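Local atomic coordinates of carbon monoxide dehydrogenase (Thermococcus sp. AM4, PDB entry 6T7J), a protein that catalyses the oxidation of carbon monoxide to carbon dioxide, probably passing electrons along iron-sulfur clusters, and is captured here without nickel at its active-site cluster C. Residues Gly96-Ser101 with Arg195-Cys200; Gly307-Met312 with Cys522-Arg527; Ile337-Gln342 with Gly366-Ala371; Tyr341-Pro346 with Ser557-Ser562. All coordinates share one frame; numbering follows the deposited sequence.

Contact 1 of 4, residues Gly96-Ser101 with Arg195-Cys200; sequences GAAAHS and REVCEC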
# COMPACT_ATOMS: atom_id res chain seq x y z
N GLY A 96 -7.81 0.60 2.69
CA GLY A 96 -8.98 1.38 3.09
C GLY A 96 -8.62 2.81 3.44
O GLY A 96 -9.28 3.77 3.00
N ALA A 97 -7.58 2.98 4.26
CA ALA A 97 -7.10 4.32 4.59
C ALA A 97 -6.70 5.08 3.33
O ALA A 97 -6.96 6.28 3.22
CB ALA A 97 -5.92 4.23 5.56
N ALA A 98 -6.10 4.39 2.36
CA ALA A 98 -5.68 5.04 1.12
C ALA A 98 -6.87 5.51 0.30
O ALA A 98 -6.85 6.60 -0.27
CB ALA A 98 -4.81 4.09 0.30
N ALA A 99 -7.92 4.68 0.21
CA ALA A 99 -9.12 5.10 -0.51
C ALA A 99 -9.72 6.35 0.11
O ALA A 99 -10.00 7.34 -0.58
CB ALA A 99 -10.13 3.96 -0.53
N HIS A 100 -9.90 6.34 1.44
CA HIS A 100 -10.47 7.51 2.10
C HIS A 100 -9.55 8.72 1.97
O HIS A 100 -10.03 9.86 1.83
CB HIS A 100 -10.76 7.20 3.57
CG HIS A 100 -11.97 6.35 3.77
ND1 HIS A 100 -12.08 5.45 4.81
CD2 HIS A 100 -13.11 6.24 3.06
CE1 HIS A 100 -13.25 4.84 4.73
NE2 HIS A 100 -13.89 5.30 3.68
N SER A 101 -8.24 8.50 1.96
CA SER A 101 -7.29 9.61 1.87
C SER A 101 -7.30 10.24 0.48
O SER A 101 -7.20 11.46 0.36
CB SER A 101 -5.89 9.13 2.21
OG SER A 101 -4.94 10.02 1.67
N ARG A 195 2.18 8.79 4.69
CA ARG A 195 3.30 8.11 5.34
C ARG A 195 2.83 6.86 6.08
O ARG A 195 3.52 5.84 6.06
CB ARG A 195 4.03 9.05 6.29
CG ARG A 195 5.18 8.35 7.02
CD ARG A 195 5.65 9.12 8.23
NE ARG A 195 6.80 8.46 8.85
CZ ARG A 195 7.60 9.04 9.74
NH1 ARG A 195 8.62 8.36 10.25
NH2 ARG A 195 7.37 10.28 10.14
N GLU A 196 1.67 6.93 6.74
CA GLU A 196 1.17 5.74 7.44
C GLU A 196 0.85 4.62 6.46
O GLU A 196 1.21 3.46 6.70
CB GLU A 196 -0.06 6.10 8.27
CG GLU A 196 0.12 7.28 9.23
CD GLU A 196 1.28 7.10 10.20
OE1 GLU A 196 1.62 5.94 10.51
OE2 GLU A 196 1.84 8.11 10.65
N VAL A 197 0.19 4.95 5.35
CA VAL A 197 -0.11 3.94 4.33
C VAL A 197 1.18 3.32 3.80
O VAL A 197 1.32 2.09 3.71
CB VAL A 197 -0.96 4.55 3.20
CG1 VAL A 197 -0.89 3.67 1.95
CG2 VAL A 197 -2.40 4.74 3.64
N CYS A 198 2.15 4.17 3.45
CA CYS A 198 3.40 3.68 2.88
C CYS A 198 4.18 2.85 3.89
O CYS A 198 4.82 1.86 3.53
CB CYS A 198 4.22 4.86 2.37
SG CYS A 198 5.97 4.54 2.14
N GLU A 199 4.11 3.21 5.18
CA GLU A 199 4.80 2.43 6.20
C GLU A 199 4.14 1.07 6.39
O GLU A 199 4.83 0.09 6.69
CB GLU A 199 4.85 3.17 7.53
CG GLU A 199 5.43 2.32 8.67
CD GLU A 199 5.87 3.14 9.87
OE1 GLU A 199 6.13 2.53 10.93
OE2 GLU A 199 5.97 4.38 9.76
N CYS A 200 2.81 0.98 6.24
CA CYS A 200 2.21 -0.35 6.25
C CYS A 200 2.71 -1.17 5.07
O CYS A 200 3.09 -2.34 5.23
CB CYS A 200 0.68 -0.27 6.24
SG CYS A 200 -0.12 0.47 7.68
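Val197 meets Ala97 and Ala98 where two regular helices pass close together, each carrying i to i+4 backbone bonds of its own: Arg195 O accepts from Glu199 N at 2.8 Å, and Ala97 O from Ser101 N at 2.9 Å. The pair belongs to helix packing in the mainly helical N-terminal part of the CO dehydrogenase fold, long helix 81-115 lying against short helix 193-203. The example illustrates how small residues let helices approach, since the CA atoms of Ala98 and Val197 are only 6.5 Å apart.

Val197 does the touching with one branch. Its CG1 stands anti to the backbone N (chi1 162°), which leaves CG2 beside that nitrogen and directed at the alanine surface. There CG2 rests over the backbone between the two methyl groups, 4.0 Å from Ala97 CB and 4.2 Å from Ala98 CB. No hydrogen bond crosses between 96-101 and 195-200, and the contact is apolar and buried. Polar groups lie beside it: Ser101 OG makes a weak hydrogen bond to Asp194, one step before the second segment, while Glu199 turns off to salt bridges with Arg191 and Arg203.

Other elements enclose the alanine face. Ala97 also touches Ser562 of helix 558-569, and Ala98 packs on Cys198 of the second subunit, so this small patch is part of the dimer interface. The tightest approach across the pair is between a methyl group and the main chain, Val197 CG2 standing 3.9 Å from Ala98 N.

Contact 2 of 4, residues Gly307-Met312 with Cys522-Arg527; sequences GNEVLM and CVDCSR. With MSK (Broken Fe4S4 cluster), chain F.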
# COMPACT_ATOMS: atom_id res chain seq x y z
N GLY A 307 -24.46 8.65 -3.62
CA GLY A 307 -25.90 8.78 -3.48
C GLY A 307 -26.29 9.26 -2.10
O GLY A 307 -27.20 10.08 -1.95
N ASN A 308 -25.59 8.77 -1.07
CA ASN A 308 -25.87 9.25 0.29
C ASN A 308 -25.52 10.72 0.43
O ASN A 308 -26.22 11.46 1.13
CB ASN A 308 -25.09 8.41 1.30
CG ASN A 308 -25.81 7.13 1.68
OD1 ASN A 308 -27.03 7.12 1.85
ND2 ASN A 308 -25.06 6.05 1.82
N GLU A 309 -24.44 11.17 -0.21
CA GLU A 309 -24.08 12.58 -0.15
C GLU A 309 -25.18 13.45 -0.75
O GLU A 309 -25.65 14.41 -0.12
CB GLU A 309 -22.75 12.83 -0.88
CG GLU A 309 -21.59 11.96 -0.42
CD GLU A 309 -20.86 12.55 0.78
OE1 GLU A 309 -21.35 13.55 1.35
OE2 GLU A 309 -19.80 12.00 1.15
N VAL A 310 -25.61 13.12 -1.98
CA VAL A 310 -26.64 13.93 -2.61
C VAL A 310 -27.98 13.78 -1.88
O VAL A 310 -28.80 14.70 -1.89
CB VAL A 310 -26.77 13.60 -4.11
CG1 VAL A 310 -25.52 14.04 -4.85
CG2 VAL A 310 -27.03 12.12 -4.32
N LEU A 311 -28.20 12.65 -1.21
CA LEU A 311 -29.42 12.48 -0.43
C LEU A 311 -29.41 13.37 0.80
O LEU A 311 -30.40 14.04 1.11
CB LEU A 311 -29.57 11.01 -0.03
CG LEU A 311 -30.58 10.68 1.07
CD1 LEU A 311 -31.98 10.67 0.50
CD2 LEU A 311 -30.26 9.34 1.72
N MET A 312 -28.29 13.38 1.53
CA MET A 312 -28.19 14.18 2.75
C MET A 312 -28.24 15.67 2.45
O MET A 312 -28.78 16.44 3.26
CB MET A 312 -26.91 13.84 3.50
CG MET A 312 -26.79 12.40 3.96
SD MET A 312 -27.39 12.12 5.63
CE MET A 312 -26.26 13.15 6.57
N CYS A 522 -19.68 6.91 3.98
CA CYS A 522 -18.64 6.15 4.67
C CYS A 522 -17.62 7.07 5.32
O CYS A 522 -17.12 6.76 6.42
CB CYS A 522 -17.96 5.19 3.69
SG CYS A 522 -18.66 3.53 3.67
N VAL A 523 -17.27 8.18 4.67
CA VAL A 523 -16.38 9.14 5.32
C VAL A 523 -17.11 9.84 6.46
O VAL A 523 -16.49 10.25 7.45
CB VAL A 523 -15.82 10.14 4.30
CG1 VAL A 523 -14.79 9.46 3.40
CG2 VAL A 523 -16.94 10.76 3.48
N ASP A 524 -18.44 9.95 6.36
CA ASP A 524 -19.23 10.58 7.41
C ASP A 524 -19.31 9.74 8.68
O ASP A 524 -19.95 10.17 9.64
CB ASP A 524 -20.63 10.90 6.91
CG ASP A 524 -20.66 12.14 6.04
OD1 ASP A 524 -19.58 12.73 5.81
OD2 ASP A 524 -21.76 12.54 5.60
N CYS A 525 -18.69 8.55 8.71
CA CYS A 525 -18.46 7.90 9.99
C CYS A 525 -17.65 8.80 10.91
O CYS A 525 -17.74 8.68 12.14
CB CYS A 525 -17.76 6.56 9.81
SG CYS A 525 -18.67 5.34 8.87
N SER A 526 -16.85 9.71 10.33
CA SER A 526 -16.16 10.71 11.15
C SER A 526 -17.16 11.47 12.03
O SER A 526 -16.86 11.77 13.19
CB SER A 526 -15.38 11.68 10.26
OG SER A 526 -16.21 12.27 9.28
N ARG A 527 -18.35 11.75 11.49
CA ARG A 527 -19.41 12.37 12.28
C ARG A 527 -19.66 11.60 13.57
O ARG A 527 -19.73 12.18 14.66
CB ARG A 527 -20.70 12.47 11.47
CG ARG A 527 -20.62 13.35 10.24
CD ARG A 527 -22.02 13.77 9.81
NE ARG A 527 -22.11 14.03 8.37
CZ ARG A 527 -21.88 15.21 7.81
NH1 ARG A 527 -21.55 16.25 8.57
NH2 ARG A 527 -21.99 15.36 6.50
S1 MSK F . -20.19 2.32 -0.71
S3 MSK F . -17.68 0.91 1.23
S4 MSK F . -20.04 -1.13 -0.20
S5 MSK F . -20.73 1.22 2.23
FE1 MSK F . -19.04 3.87 0.48
FE2 MSK F . -21.32 0.57 0.32
FE3 MSK F . -19.27 -0.55 1.75
FE4 MSK F . -18.78 0.55 -0.67
O HOH W 1 -19.46 14.54 3.45
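Two torsions send the carboxylate of Glu309 toward Val523: CG lies beside the backbone N (chi1 -54°), and the chain then bends sharply at chi2 (-85°), carrying the acid end nearer than its CB bond would suggest. Val523 offers CG2, held between its own backbone N and carbonyl carbon. The side chains cross at about a right angle, with Glu309 OE2 3.9 Å from Val523 CG2.

Glu309 OE1 and Asp524 OD2 are 4.4 Å apart, a spacing of like charges probably eased by a water that donates to Glu309 OE1 and Asp524 OD1. Arg527 and Arg313 probably offset the negative charge: Arg527 NH2 forms a salt bridge to Asp524 OD2 at 3.0 Å, arriving from above the carboxylate plane, and Arg313 pairs with Glu309 OE1. Ser521 binds Glu309 OE2, and Thr235 binds Asp524 OD1, so buried charge is shared among several partners.

Cys522 opens a type I turn into helix 525-538, and its SG lies 3.2 Å from iron FE1. A helix of one parallel-sheet domain thus meets a turn of the other at the cluster C site, here a broken, nickel-free iron-sulfur cluster.

Contact 3 of 4, residues Ile337-Gln342 with Gly366-Ala371; sequences IIVDYQ and GHIPGA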
# COMPACT_ATOMS: atom_id res chain seq x y z
N ILE A 337 -25.35 5.55 -15.97
CA ILE A 337 -24.82 5.50 -14.61
C ILE A 337 -23.45 6.17 -14.62
O ILE A 337 -22.56 5.78 -15.38
CB ILE A 337 -24.75 4.06 -14.06
CG1 ILE A 337 -24.12 4.05 -12.66
CG2 ILE A 337 -24.00 3.13 -15.01
CD1 ILE A 337 -24.50 2.84 -11.84
N ILE A 338 -23.30 7.20 -13.79
CA ILE A 338 -22.12 8.05 -13.75
C ILE A 338 -21.33 7.68 -12.50
O ILE A 338 -21.82 7.84 -11.38
CB ILE A 338 -22.49 9.54 -13.73
CG1 ILE A 338 -23.69 9.81 -14.65
CG2 ILE A 338 -21.29 10.40 -14.11
CD1 ILE A 338 -23.46 9.42 -16.08
N VAL A 339 -20.10 7.19 -12.69
CA VAL A 339 -19.29 6.69 -11.59
C VAL A 339 -17.98 7.45 -11.52
O VAL A 339 -17.48 7.97 -12.52
CB VAL A 339 -19.04 5.17 -11.73
CG1 VAL A 339 -20.36 4.42 -11.79
CG2 VAL A 339 -18.20 4.87 -12.96
N ASP A 340 -17.43 7.54 -10.30
CA ASP A 340 -16.09 8.09 -10.12
C ASP A 340 -15.13 7.00 -9.67
O ASP A 340 -14.36 6.49 -10.48
CB ASP A 340 -16.11 9.27 -9.13
CG ASP A 340 -16.96 9.01 -7.90
OD1 ASP A 340 -17.21 7.83 -7.58
OD2 ASP A 340 -17.37 9.99 -7.25
N TYR A 341 -15.18 6.61 -8.39
CA TYR A 341 -14.34 5.51 -7.93
C TYR A 341 -14.94 4.88 -6.68
O TYR A 341 -15.90 5.39 -6.09
CB TYR A 341 -12.89 5.96 -7.67
CG TYR A 341 -12.72 7.25 -6.89
CD1 TYR A 341 -13.35 7.45 -5.67
CD2 TYR A 341 -11.88 8.26 -7.36
CE1 TYR A 341 -13.18 8.62 -4.95
CE2 TYR A 341 -11.70 9.43 -6.65
CZ TYR A 341 -12.35 9.60 -5.45
OH TYR A 341 -12.17 10.77 -4.74
N GLN A 342 -14.36 3.73 -6.30
CA GLN A 342 -14.66 2.97 -5.09
C GLN A 342 -15.99 2.23 -5.18
O GLN A 342 -17.06 2.84 -5.33
CB GLN A 342 -14.63 3.88 -3.86
CG GLN A 342 -13.24 4.35 -3.49
CD GLN A 342 -13.24 5.39 -2.39
OE1 GLN A 342 -14.11 5.38 -1.52
NE2 GLN A 342 -12.26 6.29 -2.41
N GLY A 366 -10.46 5.97 -11.86
CA GLY A 366 -11.51 4.98 -11.97
C GLY A 366 -11.83 4.62 -13.41
O GLY A 366 -12.85 5.05 -13.95
N HIS A 367 -10.97 3.82 -14.03
CA HIS A 367 -11.18 3.36 -15.39
C HIS A 367 -11.75 1.95 -15.38
O HIS A 367 -11.34 1.11 -14.56
CB HIS A 367 -9.87 3.39 -16.19
CG HIS A 367 -9.29 4.76 -16.35
ND1 HIS A 367 -9.64 5.60 -17.38
CD2 HIS A 367 -8.37 5.42 -15.61
CE1 HIS A 367 -8.97 6.73 -17.27
NE2 HIS A 367 -8.19 6.65 -16.20
N ILE A 368 -12.70 1.69 -16.28
CA ILE A 368 -13.29 0.37 -16.45
C ILE A 368 -13.32 0.08 -17.95
O ILE A 368 -13.98 0.83 -18.69
CB ILE A 368 -14.69 0.26 -15.84
CG1 ILE A 368 -14.71 0.80 -14.41
CG2 ILE A 368 -15.17 -1.18 -15.87
CD1 ILE A 368 -16.10 1.10 -13.89
N PRO A 369 -12.65 -0.95 -18.44
CA PRO A 369 -12.66 -1.23 -19.88
C PRO A 369 -14.07 -1.47 -20.39
O PRO A 369 -14.85 -2.22 -19.79
CB PRO A 369 -11.78 -2.47 -20.01
CG PRO A 369 -10.89 -2.42 -18.81
CD PRO A 369 -11.73 -1.84 -17.71
N GLY A 370 -14.40 -0.84 -21.51
CA GLY A 370 -15.73 -0.89 -22.09
C GLY A 370 -16.61 0.29 -21.75
O GLY A 370 -17.58 0.54 -22.46
N ALA A 371 -16.29 1.02 -20.68
CA ALA A 371 -17.05 2.20 -20.32
C ALA A 371 -16.69 3.36 -21.24
O ALA A 371 -15.75 3.30 -22.03
CB ALA A 371 -16.79 2.57 -18.86
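Val339 and Ile368 both turn their CB toward the opposite segment at the C-terminal end of inner strand 336-339 of a Rossmann-like parallel sheet, where the loop between strands 358-361 and 372-373 folds back over it. The two side chains meet by their branch ends: Val339 CG2 and Ile368 CD1 are 4.4 Å apart, a light apolar touch. Ile368 reaches that far because its chain is extended beyond CG1 (chi2 163°), which carries CD1 away from the loop backbone. Thr361 of the intervening strand lies against both side chains.

Beyond the strand the orientation reverses. The CB of Asp340 points away from 366-371, and its backbone carbonyl takes over the contact instead. Gly366 CA presents a hydrogen to Asp340 O at 3.6 Å, almost straight at 172°, a weak CA-H...O interaction; the oxygen fills the place where a side chain would start, so this close approach depends on Gly366 having none. Turned the other way, the carboxylate of Asp340 is gripped by backbone groups: Tyr341 N approaches OD1 on its anti side, tilted out of the plane, His269 N also binds OD1, and Asn270 N binds OD2. His269 lines the cluster pocket, so Asp340 ties the strand end to the backbone of a pocket residue.

Tyr341 sends its ring away from the loop, where it meets His202 of the second subunit edge-to-face and its OH binds Asn270 and Asp106. At the far end a type II turn closes the loop, Ala371 N donating to Ile368 O at 3.1 Å.

Contact 4 of 4, residues Tyr341-Pro346 with Ser557-Ser562; sequences YQCIMP and SEKAVS. With MSK (Broken Fe4S4 cluster), chain F.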
# COMPACT_ATOMS: atom_id res chain seq x y z
N TYR A 341 -15.18 6.61 -8.39
CA TYR A 341 -14.34 5.51 -7.93
C TYR A 341 -14.94 4.88 -6.68
O TYR A 341 -15.90 5.39 -6.09
CB TYR A 341 -12.89 5.96 -7.67
CG TYR A 341 -12.72 7.25 -6.89
CD1 TYR A 341 -13.35 7.45 -5.67
CD2 TYR A 341 -11.88 8.26 -7.36
CE1 TYR A 341 -13.18 8.62 -4.95
CE2 TYR A 341 -11.70 9.43 -6.65
CZ TYR A 341 -12.35 9.60 -5.45
OH TYR A 341 -12.17 10.77 -4.74
N GLN A 342 -14.36 3.73 -6.30
CA GLN A 342 -14.66 2.97 -5.09
C GLN A 342 -15.99 2.23 -5.18
O GLN A 342 -17.06 2.84 -5.33
CB GLN A 342 -14.63 3.88 -3.86
CG GLN A 342 -13.24 4.35 -3.49
CD GLN A 342 -13.24 5.39 -2.39
OE1 GLN A 342 -14.11 5.38 -1.52
NE2 GLN A 342 -12.26 6.29 -2.41
N CYS A 343 -15.92 0.90 -5.09
CA CYS A 343 -17.07 -0.00 -5.06
C CYS A 343 -17.91 0.09 -6.34
O CYS A 343 -19.11 -0.21 -6.33
CB CYS A 343 -17.95 0.25 -3.83
SG CYS A 343 -17.08 0.16 -2.25
N ILE A 344 -17.28 0.48 -7.44
CA ILE A 344 -17.90 0.40 -8.76
C ILE A 344 -17.56 -0.98 -9.32
O ILE A 344 -16.45 -1.21 -9.79
CB ILE A 344 -17.42 1.51 -9.69
CG1 ILE A 344 -17.46 2.87 -8.99
CG2 ILE A 344 -18.26 1.52 -10.97
CD1 ILE A 344 -18.84 3.30 -8.55
N MET A 345 -18.52 -1.90 -9.25
CA MET A 345 -18.33 -3.23 -9.81
C MET A 345 -17.97 -3.11 -11.29
O MET A 345 -18.73 -2.50 -12.05
CB MET A 345 -19.59 -4.07 -9.66
CG MET A 345 -19.91 -4.52 -8.25
SD MET A 345 -21.29 -5.68 -8.24
CE MET A 345 -21.65 -5.79 -6.49
N PRO A 346 -16.83 -3.66 -11.73
CA PRO A 346 -16.57 -3.70 -13.18
C PRO A 346 -17.68 -4.40 -13.94
O PRO A 346 -17.98 -4.02 -15.09
CB PRO A 346 -15.25 -4.47 -13.27
CG PRO A 346 -14.60 -4.28 -11.93
CD PRO A 346 -15.72 -4.22 -10.94
N SER A 557 -15.43 -4.32 2.15
CA SER A 557 -14.34 -3.53 1.60
C SER A 557 -13.20 -3.37 2.60
O SER A 557 -13.37 -3.51 3.81
CB SER A 557 -14.85 -2.15 1.17
OG SER A 557 -15.03 -1.30 2.29
N GLU A 558 -12.02 -3.06 2.07
CA GLU A 558 -10.89 -2.71 2.92
C GLU A 558 -11.13 -1.39 3.65
O GLU A 558 -10.61 -1.19 4.76
CB GLU A 558 -9.60 -2.66 2.09
CG GLU A 558 -9.18 -4.02 1.53
CD GLU A 558 -8.23 -3.91 0.34
OE1 GLU A 558 -7.17 -4.58 0.36
OE2 GLU A 558 -8.54 -3.16 -0.61
N LYS A 559 -11.91 -0.50 3.04
CA LYS A 559 -12.35 0.71 3.74
C LYS A 559 -13.10 0.35 5.02
O LYS A 559 -12.92 1.00 6.05
CB LYS A 559 -13.23 1.55 2.82
CG LYS A 559 -12.48 2.56 1.99
CD LYS A 559 -13.42 3.29 1.04
CE LYS A 559 -14.06 2.32 0.06
NZ LYS A 559 -15.20 2.94 -0.67
N ALA A 560 -13.95 -0.69 4.96
CA ALA A 560 -14.66 -1.12 6.16
C ALA A 560 -13.70 -1.62 7.22
O ALA A 560 -13.93 -1.42 8.42
CB ALA A 560 -15.68 -2.20 5.80
N VAL A 561 -12.62 -2.28 6.80
CA VAL A 561 -11.62 -2.74 7.77
C VAL A 561 -10.96 -1.55 8.45
O VAL A 561 -10.78 -1.54 9.68
CB VAL A 561 -10.59 -3.65 7.08
CG1 VAL A 561 -9.57 -4.15 8.09
CG2 VAL A 561 -11.28 -4.82 6.39
N SER A 562 -10.58 -0.53 7.67
CA SER A 562 -10.00 0.66 8.27
C SER A 562 -10.98 1.34 9.23
O SER A 562 -10.60 1.79 10.31
CB SER A 562 -9.56 1.64 7.19
OG SER A 562 -9.03 2.82 7.76
S1 MSK F . -20.19 2.32 -0.71
S3 MSK F . -17.68 0.91 1.23
S4 MSK F . -20.04 -1.13 -0.20
S5 MSK F . -20.73 1.22 2.23
FE1 MSK F . -19.04 3.87 0.48
FE2 MSK F . -21.32 0.57 0.32
FE3 MSK F . -19.27 -0.55 1.75
FE4 MSK F . -18.78 0.55 -0.67
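Hydrogen bonding joins Gln342 to Lys559: NZ donates to OE1 at 2.8 Å, meeting the amide oxygen at 120° to its C=O and tilted 28° from the carbonyl plane. The lysine chain bends at chi3 (-62°) to bring the amine there, while the glutamine stays extended beyond CG. A second hydrogen bond lies inside the helix segment, where Ser557 at the N-cap takes Ala560 N on its OG at 2.9 Å.

Metal binding comes from Cys343, whose SG coordinates iron FE4 of the broken cluster at 2.4 Å. The same sulfur is 3.7 Å from Lys559 NZ, so the amine sits beside the cysteine ligand.

Looser polar approaches complete the set. Cluster sulfide S3 has Ser557 OG at 3.6 Å and Lys559 NZ at 3.7 Å, both from the 557-562 side. Gln342 CB is also close, 3.4 Å from that NZ, as the side chains cross obliquely.

The amide oxygen holds the amine beside a metal-bound sulfur and a sulfide, and probably helps place it. In this enzyme family a lysine beside cluster C is thought to assist substrate chemistry, and this arrangement suggests that Gln342 is a second-shell residue positioning Lys559 for such a role.

How the contacts relate
Contacts 2 and 4 share the broken cluster, reached through Cys522 in one and through Cys343, Ser557 and Lys559 in the other; their centres are 15 Å apart and their segments alternate along the chain. Contact 1 stands back, its Ala97 side chain about 13 Å from the cluster, and is linked through Ala99 and His100: His100 CD2 packs 3.6 Å from Val523 CG1 of contact 2, while His100 NE2 lies 3.4 Å from Lys559 CD of contact 4. Ala99 O approaches Gln342 NE2 at 3.1 Å. Contact 3 runs directly into contact 4 through the shared Tyr341 and Gln342, and Ile344 CG2 rests 3.7 Å from Val339 CG1. Contacts 1, 3 and 4 all also touch the second subunit.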